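PDB 2VPZ: thiosulfate reductase, which probably catalyses the reduction of sulfur compounds such as thiosulfate or polysulfide at a molybdenum centre carried by two pterin dinucleotides, with a [4Fe-4S] cluster close by. Local coordinates for residues Glu212-Asn216 and Thr217-Asp221; Arg187-Gly191 and His192-Asp196; Val234-Pro237 and Arg238-Ala242; Ile440-Phe443 and His444-Asn448. All coordinates share one frame; numbering follows the deposited sequence.

Interaction 1. Residues Glu212-Asn216 and Thr217-Asp221; sequences EDTHN and TQLQD. With MGD (2-amino-5,6-dimercapto-7-methyl-3,7,8a,9-tetrahydro-8-oxa-1,3,9,10-tetraaza-anthracen-4-one guanosine dinucleotide), chain I; SF4 (iron/sulfur cluster), chain G.
The cofactor site between pterin and [4Fe-4S] cluster is lined by loop 212-216: D213 starts an Asx turn and Q218 of helix 216-227 reaches back to its carboxylate. D213 OD1 takes the backbone N-H of H215, the N-to-OD1 distance being 3.2 Å, in a nearly straight bond close to the C-O axis. The same OD1 accepts from the pterin, MGD N22 standing 2.9 Å away, while T214 N reaches MGD N20 at 3.1 Å. On the other carboxylate oxygen, Q218 NE2 sits 2.6 Å from OD2, but the bond is weak because its N-H points well off the acceptor (119°). Q218 gets there with CG set between the backbone N and the carbonyl carbon (chi1 72°); its amide plane is then turned 27° from the carboxylate. A water ties this corner together, donating to D213 O and H215 O and accepting from Q218 NE2. The first helical turn begins with L219 N, which is shared by the carbonyls of H215 and N216.

The ring of H215, the N-cap residue, lays one face under MGD N22, 3.7 Å from its plane, and turns an edge to S4 of the cluster; W49 stacks on it. With two N-H groups on OD1, the D213 carboxylate would tend to stay ionised and hold the pterin's orientation, and an imidazole between pterin and cluster is consistent with electron passage between them.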
# COMPACT_ATOMS: atom_id res chain seq x y z
N GLU A 212 -6.67 19.83 -17.13
CA GLU A 212 -6.39 19.69 -18.58
C GLU A 212 -6.36 21.16 -19.07
O GLU A 212 -5.42 21.57 -19.78
CB GLU A 212 -7.48 18.82 -19.29
CG GLU A 212 -7.23 17.32 -19.03
CD GLU A 212 -8.43 16.41 -19.28
OE1 GLU A 212 -9.44 16.56 -18.56
OE2 GLU A 212 -8.36 15.56 -20.20
N ASP A 213 -7.39 21.93 -18.66
CA ASP A 213 -7.49 23.41 -18.84
C ASP A 213 -6.55 23.74 -17.67
O ASP A 213 -6.81 23.43 -16.50
CB ASP A 213 -8.93 23.94 -18.59
CG ASP A 213 -8.97 25.31 -17.83
OD1 ASP A 213 -7.94 26.04 -17.79
OD2 ASP A 213 -10.04 25.64 -17.30
N THR A 214 -5.45 24.40 -18.00
CA THR A 214 -4.40 24.60 -17.06
C THR A 214 -4.05 26.04 -16.61
O THR A 214 -2.89 26.34 -16.23
CB THR A 214 -3.19 23.73 -17.61
OG1 THR A 214 -2.64 22.93 -16.58
CG2 THR A 214 -2.17 24.57 -18.33
N HIS A 215 -5.07 26.91 -16.65
CA HIS A 215 -5.02 28.33 -16.21
C HIS A 215 -4.42 28.25 -14.80
O HIS A 215 -4.96 27.63 -13.88
CB HIS A 215 -6.44 29.00 -16.20
CG HIS A 215 -6.84 29.64 -17.49
ND1 HIS A 215 -8.14 29.92 -17.83
CD2 HIS A 215 -6.10 30.02 -18.53
CE1 HIS A 215 -8.18 30.45 -19.04
NE2 HIS A 215 -6.94 30.52 -19.48
N ASN A 216 -3.29 28.93 -14.67
CA ASN A 216 -2.52 28.94 -13.44
C ASN A 216 -3.23 28.99 -12.09
O ASN A 216 -3.37 27.96 -11.40
CB ASN A 216 -1.45 30.03 -13.46
CG ASN A 216 -0.34 29.80 -12.47
OD1 ASN A 216 -0.45 28.90 -11.63
ND2 ASN A 216 0.74 30.59 -12.56
N THR A 217 -3.69 30.17 -11.72
CA THR A 217 -4.33 30.43 -10.43
C THR A 217 -5.50 29.53 -10.07
O THR A 217 -5.67 29.13 -8.90
CB THR A 217 -4.80 31.92 -10.26
OG1 THR A 217 -3.99 32.79 -11.02
CG2 THR A 217 -4.77 32.33 -8.77
N GLN A 218 -6.33 29.20 -11.05
CA GLN A 218 -7.46 28.35 -10.75
C GLN A 218 -7.01 26.89 -10.51
O GLN A 218 -7.71 26.13 -9.86
CB GLN A 218 -8.59 28.46 -11.81
CG GLN A 218 -8.34 27.83 -13.19
CD GLN A 218 -9.62 27.26 -13.90
OE1 GLN A 218 -10.76 27.69 -13.63
NE2 GLN A 218 -9.42 26.33 -14.82
N LEU A 219 -5.83 26.51 -11.02
CA LEU A 219 -5.30 25.15 -10.76
C LEU A 219 -4.89 25.17 -9.26
O LEU A 219 -5.30 24.32 -8.46
CB LEU A 219 -4.09 24.82 -11.65
CG LEU A 219 -3.61 23.36 -11.69
CD1 LEU A 219 -4.82 22.41 -11.70
CD2 LEU A 219 -2.69 23.13 -12.93
N GLN A 220 -4.09 26.17 -8.90
CA GLN A 220 -3.67 26.39 -7.53
C GLN A 220 -4.87 26.37 -6.57
O GLN A 220 -4.89 25.59 -5.63
CB GLN A 220 -2.95 27.73 -7.38
CG GLN A 220 -1.62 27.81 -8.06
CD GLN A 220 -0.98 29.15 -7.90
OE1 GLN A 220 -0.28 29.65 -8.79
NE2 GLN A 220 -1.22 29.77 -6.74
N ASP A 221 -5.88 27.21 -6.81
CA ASP A 221 -7.06 27.30 -5.95
C ASP A 221 -7.88 26.00 -5.79
O ASP A 221 -8.31 25.60 -4.68
CB ASP A 221 -8.02 28.44 -6.42
CG ASP A 221 -7.40 29.85 -6.31
OD1 ASP A 221 -6.44 30.02 -5.52
OD2 ASP A 221 -7.89 30.77 -6.99
PB MGD I . -15.47 23.00 -21.23
O1B MGD I . -15.92 23.03 -22.63
O2B MGD I . -16.36 23.36 -20.16
O3B MGD I . -14.17 23.92 -21.42
O3A MGD I . -11.83 24.89 -21.22
PA MGD I . -13.20 24.74 -20.45
O1A MGD I . -13.60 26.13 -20.23
O2A MGD I . -12.96 24.03 -19.21
O5' MGD I . -14.93 21.58 -20.88
C5' MGD I . -14.34 20.59 -21.73
C4' MGD I . -15.01 19.35 -21.17
O4' MGD I . -16.36 19.54 -21.57
C3' MGD I . -14.62 17.97 -21.76
O3' MGD I . -14.35 17.01 -20.71
C2' MGD I . -15.86 17.49 -22.56
O2' MGD I . -16.14 16.14 -22.20
C1' MGD I . -16.97 18.27 -21.90
N9 MGD I . -18.33 18.24 -22.50
C8 MGD I . -18.64 18.12 -23.83
N7 MGD I . -19.98 18.12 -24.04
C5 MGD I . -20.56 18.22 -22.81
C6 MGD I . -21.94 18.19 -22.30
O6 MGD I . -22.85 18.16 -23.13
N1 MGD I . -22.15 18.30 -20.99
C2 MGD I . -21.13 18.35 -20.09
N2 MGD I . -21.39 18.45 -18.74
N3 MGD I . -19.82 18.37 -20.49
C4 MGD I . -19.47 18.31 -21.80
C10 MGD I . -11.46 25.78 -22.25
C11 MGD I . -10.74 26.89 -21.56
O11 MGD I . -9.50 26.37 -21.07
C12 MGD I . -10.67 28.20 -22.39
S12 MGD I . -12.04 28.90 -23.08
C13 MGD I . -9.49 28.88 -22.61
S13 MGD I . -9.49 30.38 -23.42
C14 MGD I . -8.17 28.34 -22.10
N15 MGD I . -7.33 27.73 -23.07
C16 MGD I . -6.39 26.80 -22.71
C17 MGD I . -5.43 26.14 -23.66
O17 MGD I . -5.41 26.49 -24.88
N18 MGD I . -4.51 25.24 -23.18
C19 MGD I . -4.57 24.89 -21.86
N19 MGD I . -3.73 23.96 -21.46
N20 MGD I . -5.44 25.39 -20.92
C21 MGD I . -6.31 26.37 -21.31
N22 MGD I . -7.20 26.90 -20.49
C23 MGD I . -8.45 27.43 -20.92
FE1 SF4 G . -0.29 31.92 -17.13
FE2 SF4 G . 0.10 29.34 -18.01
FE3 SF4 G . -1.35 31.14 -19.50
FE4 SF4 G . 1.37 31.43 -19.30
S1 SF4 G . 0.27 29.67 -20.28
S2 SF4 G . -0.22 33.12 -19.11
S3 SF4 G . 1.71 30.73 -17.15
S4 SF4 G . -1.93 30.31 -17.41
O HOH W 1 -6.97 25.21 -14.32

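Interaction 2. Residues Arg187-Gly191 and His192-Asp196; sequences RPIGG and HEPID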
# COMPACT_ATOMS: atom_id res chain seq x y z
N ARG A 187 -23.57 42.55 -13.51
CA ARG A 187 -22.14 42.43 -13.84
C ARG A 187 -21.63 41.31 -14.73
O ARG A 187 -22.34 40.35 -15.01
CB ARG A 187 -21.37 42.37 -12.50
CG ARG A 187 -22.18 42.62 -11.21
CD ARG A 187 -21.25 42.66 -9.99
NE ARG A 187 -20.64 43.97 -9.81
CZ ARG A 187 -19.34 44.25 -9.73
NH1 ARG A 187 -18.43 43.29 -9.80
NH2 ARG A 187 -18.94 45.51 -9.57
N PRO A 188 -20.37 41.46 -15.23
CA PRO A 188 -19.75 40.43 -16.10
C PRO A 188 -19.29 39.26 -15.18
O PRO A 188 -19.47 39.32 -13.95
CB PRO A 188 -18.54 41.15 -16.72
CG PRO A 188 -18.23 42.31 -15.78
CD PRO A 188 -19.59 42.71 -15.22
N ILE A 189 -18.76 38.17 -15.75
CA ILE A 189 -18.20 37.12 -14.89
C ILE A 189 -16.70 37.53 -15.00
O ILE A 189 -16.02 37.56 -13.98
CB ILE A 189 -18.56 35.63 -15.36
CG1 ILE A 189 -19.73 35.12 -14.50
CG2 ILE A 189 -17.33 34.69 -15.21
CD1 ILE A 189 -20.79 34.30 -15.26
N GLY A 190 -16.24 37.92 -16.20
CA GLY A 190 -14.87 38.40 -16.40
C GLY A 190 -13.79 37.41 -16.81
O GLY A 190 -14.07 36.22 -16.89
N GLY A 191 -12.56 37.89 -17.04
CA GLY A 191 -11.43 37.06 -17.41
C GLY A 191 -10.81 36.20 -16.29
O GLY A 191 -10.27 35.12 -16.53
N HIS A 192 -10.88 36.72 -15.05
CA HIS A 192 -10.38 36.01 -13.84
C HIS A 192 -11.66 35.69 -13.05
O HIS A 192 -11.94 36.35 -12.06
CB HIS A 192 -9.44 36.92 -12.98
CG HIS A 192 -8.49 36.20 -12.08
ND1 HIS A 192 -8.87 35.48 -10.99
CD2 HIS A 192 -7.16 36.11 -12.12
CE1 HIS A 192 -7.83 34.95 -10.40
NE2 HIS A 192 -6.76 35.32 -11.07
N GLU A 193 -12.41 34.68 -13.49
CA GLU A 193 -13.68 34.35 -12.84
C GLU A 193 -13.64 34.42 -11.29
O GLU A 193 -12.81 33.71 -10.64
CB GLU A 193 -14.31 33.04 -13.42
CG GLU A 193 -13.36 32.01 -14.14
CD GLU A 193 -13.02 32.24 -15.65
OE1 GLU A 193 -13.92 32.18 -16.52
OE2 GLU A 193 -11.82 32.44 -15.97
N PRO A 194 -14.49 35.31 -10.65
CA PRO A 194 -14.68 35.61 -9.22
C PRO A 194 -15.16 34.57 -8.17
O PRO A 194 -16.04 34.88 -7.37
CB PRO A 194 -15.57 36.85 -9.24
CG PRO A 194 -16.51 36.56 -10.38
CD PRO A 194 -15.55 35.95 -11.45
N ILE A 195 -14.57 33.38 -8.19
CA ILE A 195 -14.93 32.29 -7.27
C ILE A 195 -14.01 32.29 -6.04
O ILE A 195 -12.78 32.36 -6.16
CB ILE A 195 -14.84 30.87 -7.96
CG1 ILE A 195 -15.75 30.83 -9.19
CG2 ILE A 195 -15.19 29.74 -6.96
CD1 ILE A 195 -15.17 31.51 -10.44
N ASP A 196 -14.63 32.24 -4.87
CA ASP A 196 -13.94 32.23 -3.58
C ASP A 196 -13.66 30.75 -3.29
O ASP A 196 -14.30 30.14 -2.43
CB ASP A 196 -14.86 32.82 -2.51
CG ASP A 196 -14.18 33.01 -1.17
OD1 ASP A 196 -14.85 32.78 -0.13
OD2 ASP A 196 -12.99 33.39 -1.18
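In E193 the first torsion lies well short of a staggered position (chi1 23°) and the chain bends again at chi2 (-84°), folding the carboxylate back over G191 in the loop that joins helix 168-184 to strand 202-206. OE2 comes to 3.1 Å from G191 O. Both are acceptors, so the pair is no bond of its own; R332 NH1 resolves it by forming a salt bridge with E193 OE2 and a hydrogen bond with G191 O. The other oxygen, OE1, is held in a salt bridge by R177 of helix 168-184, and the carboxylate is thus braced by two arginines.

Across the bend the packing is apolar. I189 CG2 lies 3.9 Å from E193 CB, the two side chains crossing at a slant, and the same methyl is 4.3 Å from P194 CD. G190 takes a positive phi (92°), with backbone angles that favour glycine. The ring of H192 meets W49, and H497 edge-to-face.

P194 centres an inverse gamma turn, closed by I195 N on E193 O at 3.0 Å. Its ring presses CD against the backbone of I189, with P194 CD only 3.0 Å from I189 O.

Interaction 3. Residues Val234-Pro237 and Arg238-Ala242; sequences VVDP and RFSTA. With MGD (2-amino-5,6-dimercapto-7-methyl-3,7,8a,9-tetrahydro-8-oxa-1,3,9,10-tetraaza-anthracen-4-one guanosine dinucleotide), chain I.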
# COMPACT_ATOMS: atom_id res chain seq x y z
N VAL A 234 -18.37 16.17 -10.49
CA VAL A 234 -18.15 16.49 -11.91
C VAL A 234 -19.24 15.86 -12.80
O VAL A 234 -19.55 14.68 -12.69
CB VAL A 234 -16.72 16.04 -12.43
CG1 VAL A 234 -16.64 16.17 -13.98
CG2 VAL A 234 -15.63 16.90 -11.79
N VAL A 235 -19.82 16.70 -13.66
CA VAL A 235 -20.87 16.33 -14.62
C VAL A 235 -20.18 16.46 -16.00
O VAL A 235 -19.76 17.56 -16.39
CB VAL A 235 -22.08 17.31 -14.50
CG1 VAL A 235 -23.20 16.89 -15.45
CG2 VAL A 235 -22.57 17.38 -13.03
N ASP A 236 -20.06 15.36 -16.74
CA ASP A 236 -19.33 15.34 -18.02
C ASP A 236 -19.54 13.94 -18.67
O ASP A 236 -19.55 12.94 -17.96
CB ASP A 236 -17.81 15.53 -17.67
CG ASP A 236 -16.93 16.00 -18.87
OD1 ASP A 236 -17.09 15.50 -20.00
OD2 ASP A 236 -16.00 16.85 -18.63
N PRO A 237 -19.74 13.87 -20.01
CA PRO A 237 -19.89 12.52 -20.60
C PRO A 237 -18.53 11.78 -20.63
O PRO A 237 -18.46 10.61 -21.00
CB PRO A 237 -20.45 12.78 -22.01
CG PRO A 237 -20.04 14.21 -22.33
CD PRO A 237 -20.10 14.92 -20.98
N ARG A 238 -17.46 12.48 -20.23
CA ARG A 238 -16.07 11.95 -20.24
C ARG A 238 -15.42 11.96 -18.82
O ARG A 238 -15.54 12.96 -18.10
CB ARG A 238 -15.19 12.77 -21.21
CG ARG A 238 -13.91 12.07 -21.77
CD ARG A 238 -12.96 13.08 -22.47
NE ARG A 238 -12.90 14.36 -21.76
CZ ARG A 238 -11.84 14.81 -21.08
NH1 ARG A 238 -10.73 14.08 -21.02
NH2 ARG A 238 -11.88 15.99 -20.45
N PHE A 239 -14.76 10.87 -18.41
CA PHE A 239 -14.07 10.77 -17.10
C PHE A 239 -12.72 11.51 -17.21
O PHE A 239 -11.66 10.87 -17.38
CB PHE A 239 -13.82 9.31 -16.63
CG PHE A 239 -13.38 9.19 -15.15
CD1 PHE A 239 -14.33 9.23 -14.12
CD2 PHE A 239 -12.04 8.98 -14.79
CE1 PHE A 239 -13.97 9.08 -12.76
CE2 PHE A 239 -11.65 8.83 -13.42
CZ PHE A 239 -12.63 8.89 -12.42
N SER A 240 -12.77 12.83 -17.08
CA SER A 240 -11.61 13.74 -17.17
C SER A 240 -10.65 13.74 -15.96
O SER A 240 -10.80 12.94 -15.02
CB SER A 240 -12.07 15.19 -17.38
OG SER A 240 -12.49 15.80 -16.16
N THR A 241 -9.67 14.65 -15.98
CA THR A 241 -8.71 14.78 -14.89
C THR A 241 -9.43 15.25 -13.62
O THR A 241 -9.21 14.69 -12.53
CB THR A 241 -7.54 15.78 -15.21
OG1 THR A 241 -6.75 15.31 -16.30
CG2 THR A 241 -6.66 15.97 -13.94
N ALA A 242 -10.28 16.27 -13.75
CA ALA A 242 -11.05 16.80 -12.62
C ALA A 242 -12.01 15.73 -12.07
O ALA A 242 -12.25 15.66 -10.86
CB ALA A 242 -11.83 18.11 -13.05
PB MGD I . -15.47 23.00 -21.23
O1B MGD I . -15.92 23.03 -22.63
O2B MGD I . -16.36 23.36 -20.16
O3B MGD I . -14.17 23.92 -21.42
O3A MGD I . -11.83 24.89 -21.22
PA MGD I . -13.20 24.74 -20.45
O1A MGD I . -13.60 26.13 -20.23
O2A MGD I . -12.96 24.03 -19.21
O5' MGD I . -14.93 21.58 -20.88
C5' MGD I . -14.34 20.59 -21.73
C4' MGD I . -15.01 19.35 -21.17
O4' MGD I . -16.36 19.54 -21.57
C3' MGD I . -14.62 17.97 -21.76
O3' MGD I . -14.35 17.01 -20.71
C2' MGD I . -15.86 17.49 -22.56
O2' MGD I . -16.14 16.14 -22.20
C1' MGD I . -16.97 18.27 -21.90
N9 MGD I . -18.33 18.24 -22.50
C8 MGD I . -18.64 18.12 -23.83
N7 MGD I . -19.98 18.12 -24.04
C5 MGD I . -20.56 18.22 -22.81
C6 MGD I . -21.94 18.19 -22.30
O6 MGD I . -22.85 18.16 -23.13
N1 MGD I . -22.15 18.30 -20.99
C2 MGD I . -21.13 18.35 -20.09
N2 MGD I . -21.39 18.45 -18.74
N3 MGD I . -19.82 18.37 -20.49
C4 MGD I . -19.47 18.31 -21.80
C10 MGD I . -11.46 25.78 -22.25
C11 MGD I . -10.74 26.89 -21.56
O11 MGD I . -9.50 26.37 -21.07
C12 MGD I . -10.67 28.20 -22.39
S12 MGD I . -12.04 28.90 -23.08
C13 MGD I . -9.49 28.88 -22.61
S13 MGD I . -9.49 30.38 -23.42
C14 MGD I . -8.17 28.34 -22.10
N15 MGD I . -7.33 27.73 -23.07
C16 MGD I . -6.39 26.80 -22.71
C17 MGD I . -5.43 26.14 -23.66
O17 MGD I . -5.41 26.49 -24.88
N18 MGD I . -4.51 25.24 -23.18
C19 MGD I . -4.57 24.89 -21.86
N19 MGD I . -3.73 23.96 -21.46
N20 MGD I . -5.44 25.39 -20.92
C21 MGD I . -6.31 26.37 -21.31
N22 MGD I . -7.20 26.90 -20.49
C23 MGD I . -8.45 27.43 -20.92
O HOH W 2 -14.85 17.94 -16.58
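The ribose hydroxyl O3' of the guanosine is gripped by D236 and R238 together: it donates to D236 OD2 at 2.7 Å and accepts from R238 NH2, also 2.7 Å from O3'. R238 NE adds a weak bond to the same oxygen, which therefore lies in the guanidinium plane at its edge. D236 follows strand 231-235 of the parallel sheet, and a carboxylate just past the end of the second strand of a beta-alpha-beta unit, holding a ribose diol, recalls Rossmann-like nucleotide sites. The neighbouring hydroxyl O2' donates to D236 OD1 in a bond modelled as very short, its exact length doubtful.

OD1 also takes the backbone N-H of R238, with R238 N 3.1 Å from OD1 and about 40° above the carboxylate plane. Together with the O3' hydroxyl, that bond limits the rotation of the carboxylate. D236 and R238 NH2 make no direct salt bridge; their opposite charges meet through the hydroxyl between them, and R238 NH1 has its own salt bridge to E212. Bending at chi3 (39°) turns the guanidinium toward the ribose, and W650 and Y694 lie against it in cation-pi contacts.

The base is held from the strand end onward: V235 O accepts from MGD N2 at 3.0 Å, while P237 lays CD over a face of the guanine, 3.5 Å from N3. A water spans D236 OD2 and the OG of S240, the last residue of an inverse gamma turn centred on F239. Further along, the chain doubles back on its strand, where V234 CG2 meets A242 CB at 4.2 Å.

Interaction 4. Residues Ile440-Phe443 and His444-Asn448; sequences INLF and HSIPN. With MGD (2-amino-5,6-dimercapto-7-methyl-3,7,8a,9-tetrahydro-8-oxa-1,3,9,10-tetraaza-anthracen-4-one guanosine dinucleotide), chain H.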
# COMPACT_ATOMS: atom_id res chain seq x y z
N ILE A 440 -4.73 35.88 -34.70
CA ILE A 440 -5.98 35.13 -34.54
C ILE A 440 -5.97 34.04 -35.63
O ILE A 440 -5.71 34.32 -36.80
CB ILE A 440 -7.23 36.16 -34.61
CG1 ILE A 440 -8.54 35.47 -34.23
CG2 ILE A 440 -7.30 36.83 -35.98
CD1 ILE A 440 -9.23 34.73 -35.38
N ASN A 441 -6.18 32.79 -35.23
CA ASN A 441 -6.10 31.64 -36.15
C ASN A 441 -7.36 31.46 -37.04
O ASN A 441 -8.27 30.73 -36.69
CB ASN A 441 -5.78 30.37 -35.33
CG ASN A 441 -4.83 29.41 -36.05
OD1 ASN A 441 -3.86 28.89 -35.46
ND2 ASN A 441 -5.11 29.16 -37.33
N LEU A 442 -7.38 32.12 -38.20
CA LEU A 442 -8.52 32.02 -39.11
C LEU A 442 -8.97 30.58 -39.44
O LEU A 442 -10.18 30.30 -39.45
CB LEU A 442 -8.26 32.81 -40.42
CG LEU A 442 -8.02 34.33 -40.36
CD1 LEU A 442 -7.84 34.90 -41.79
CD2 LEU A 442 -9.18 35.03 -39.61
N PHE A 443 -8.03 29.67 -39.70
CA PHE A 443 -8.36 28.28 -40.04
C PHE A 443 -8.54 27.28 -38.87
O PHE A 443 -8.92 26.13 -39.10
CB PHE A 443 -7.35 27.72 -41.07
CG PHE A 443 -7.23 28.53 -42.38
CD1 PHE A 443 -6.10 28.38 -43.20
CD2 PHE A 443 -8.22 29.43 -42.77
CE1 PHE A 443 -5.95 29.13 -44.39
CE2 PHE A 443 -8.10 30.20 -43.97
CZ PHE A 443 -6.96 30.04 -44.78
N HIS A 444 -8.27 27.67 -37.62
CA HIS A 444 -8.45 26.74 -36.49
C HIS A 444 -9.47 27.25 -35.43
O HIS A 444 -10.06 26.44 -34.70
CB HIS A 444 -7.08 26.39 -35.79
CG HIS A 444 -6.16 25.51 -36.57
ND1 HIS A 444 -5.98 24.18 -36.29
CD2 HIS A 444 -5.37 25.77 -37.62
CE1 HIS A 444 -5.14 23.65 -37.15
NE2 HIS A 444 -4.75 24.60 -37.98
N SER A 445 -9.70 28.56 -35.37
CA SER A 445 -10.60 29.15 -34.38
C SER A 445 -12.02 29.54 -34.84
O SER A 445 -12.87 29.88 -34.00
CB SER A 445 -9.93 30.35 -33.70
OG SER A 445 -8.64 30.07 -33.22
N ILE A 446 -12.26 29.51 -36.15
CA ILE A 446 -13.57 29.85 -36.74
C ILE A 446 -14.06 28.60 -37.50
O ILE A 446 -13.34 28.06 -38.34
CB ILE A 446 -13.45 31.09 -37.74
CG1 ILE A 446 -12.80 32.30 -37.04
CG2 ILE A 446 -14.86 31.46 -38.28
CD1 ILE A 446 -12.32 33.40 -38.01
N PRO A 447 -15.29 28.13 -37.22
CA PRO A 447 -15.73 26.94 -37.96
C PRO A 447 -16.01 27.14 -39.46
O PRO A 447 -16.14 28.29 -39.93
CB PRO A 447 -16.94 26.42 -37.19
CG PRO A 447 -17.51 27.68 -36.50
CD PRO A 447 -16.33 28.63 -36.31
N ASN A 448 -16.11 26.04 -40.20
CA ASN A 448 -16.39 26.03 -41.63
C ASN A 448 -15.22 26.65 -42.42
O ASN A 448 -15.39 27.67 -43.11
CB ASN A 448 -17.69 26.78 -41.89
CG ASN A 448 -18.37 26.41 -43.21
OD1 ASN A 448 -17.94 25.49 -43.91
ND2 ASN A 448 -19.45 27.10 -43.54
PB MGD H . -4.48 30.25 -31.40
O1B MGD H . -4.68 28.95 -32.13
O2B MGD H . -3.47 30.33 -30.30
O3B MGD H . -5.98 30.70 -31.04
O3A MGD H . -8.34 31.43 -30.59
PA MGD H . -6.93 32.02 -31.03
O1A MGD H . -6.23 32.93 -30.04
O2A MGD H . -7.11 32.46 -32.45
O5' MGD H . -4.04 31.35 -32.43
C5' MGD H . -3.12 32.38 -32.08
C4' MGD H . -2.59 32.95 -33.40
O4' MGD H . -1.89 34.10 -32.93
C3' MGD H . -1.58 32.10 -34.11
O3' MGD H . -1.62 32.51 -35.49
C2' MGD H . -0.27 32.53 -33.44
O2' MGD H . 0.78 32.24 -34.32
C1' MGD H . -0.46 34.04 -33.23
N9 MGD H . 0.33 34.75 -32.16
C8 MGD H . 0.71 34.24 -30.98
N7 MGD H . 1.37 35.13 -30.21
C5 MGD H . 1.40 36.30 -30.88
C6 MGD H . 1.91 37.72 -30.63
O6 MGD H . 2.55 38.06 -29.58
N1 MGD H . 1.67 38.62 -31.64
C2 MGD H . 1.02 38.32 -32.81
N2 MGD H . 0.80 39.23 -33.81
N3 MGD H . 0.55 37.08 -33.02
C4 MGD H . 0.70 36.03 -32.16
C10 MGD H . -8.72 31.30 -29.18
C11 MGD H . -10.18 30.98 -29.14
O11 MGD H . -10.39 29.98 -30.14
C12 MGD H . -10.76 30.56 -27.84
S12 MGD H . -10.48 31.45 -26.40
C13 MGD H . -11.59 29.53 -27.73
S13 MGD H . -12.26 28.94 -26.33
C14 MGD H . -12.10 28.73 -28.81
N15 MGD H . -11.55 27.35 -28.68
C16 MGD H . -11.79 26.56 -29.78
C17 MGD H . -11.91 25.10 -29.80
O17 MGD H . -11.74 24.42 -28.74
N18 MGD H . -12.22 24.51 -30.96
C19 MGD H . -12.42 25.19 -32.10
N19 MGD H . -12.66 24.55 -33.29
N20 MGD H . -12.35 26.52 -32.12
C21 MGD H . -12.03 27.25 -31.06
N22 MGD H . -11.91 28.58 -31.15
C23 MGD H . -11.72 29.47 -30.06
O HOH W 3 -12.15 29.20 -40.41
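N441 starts its side chain against the cofactor and S445: CB is 3.5 Å from MGD O5' and 3.6 Å from S445 OG. CG lies beside H444 CB, and the amide divides. OD1 is near the diphosphate oxygen O1B, without a bond assigned, whereas ND2 lies near the plane of the H444 ring at its edge, 3.4 Å from H444 CD2. The two side chains run alongside in the same direction, amide and ring planes 64° apart.

The backbone of N441, centre of an inverse gamma turn, works at both ends. Its N-H goes to MGD O2A almost straight, with N441 N 2.9 Å from O2A. Its carbonyl accepts twice, from S445 N at 2.9 Å nearly end-on and from H444 N, well above the carbonyl plane. S445 OG, turned toward the diphosphate by a chi1 of -50°, donates to MGD O3A at 3.0 Å. One short turn offers a backbone N-H and a hydroxyl to the diphosphate.

Behind it, L442 CD2 and I446 CD1 pack at 3.9 Å. This weakly bonded turn, 442-445, follows strand 435-438: I440 and L442 touch F143 of strand 141-144, I440 meets P168 of helix 168-184, and F443 packs on helix 449-457.

In the fold
Three of the four contacts hold pterin dinucleotides around the molybdenum. Interactions 1 and 3 grasp opposite ends of the same MGD, its pterin and its guanosine, and are joined directly: E212 OE2 forms a 2.9 Å salt bridge with R238 NH1. Interaction 4 serves the other MGD; the centres of interactions 4 and 1 are 25 Å apart. Interaction 2 touches interaction 1 where T217 OG1 packs 3.7 Å from H192 NE2, but lies about 14 Å from interaction 3 between nearest atoms. The side chains of H215, E193 and S445 come within about 6, 8 and 9 Å of the molybdenum, so interactions 1, 2 and 4 each bring a side chain within 10 Å of the metal, while interaction 3 anchors a cofactor tail.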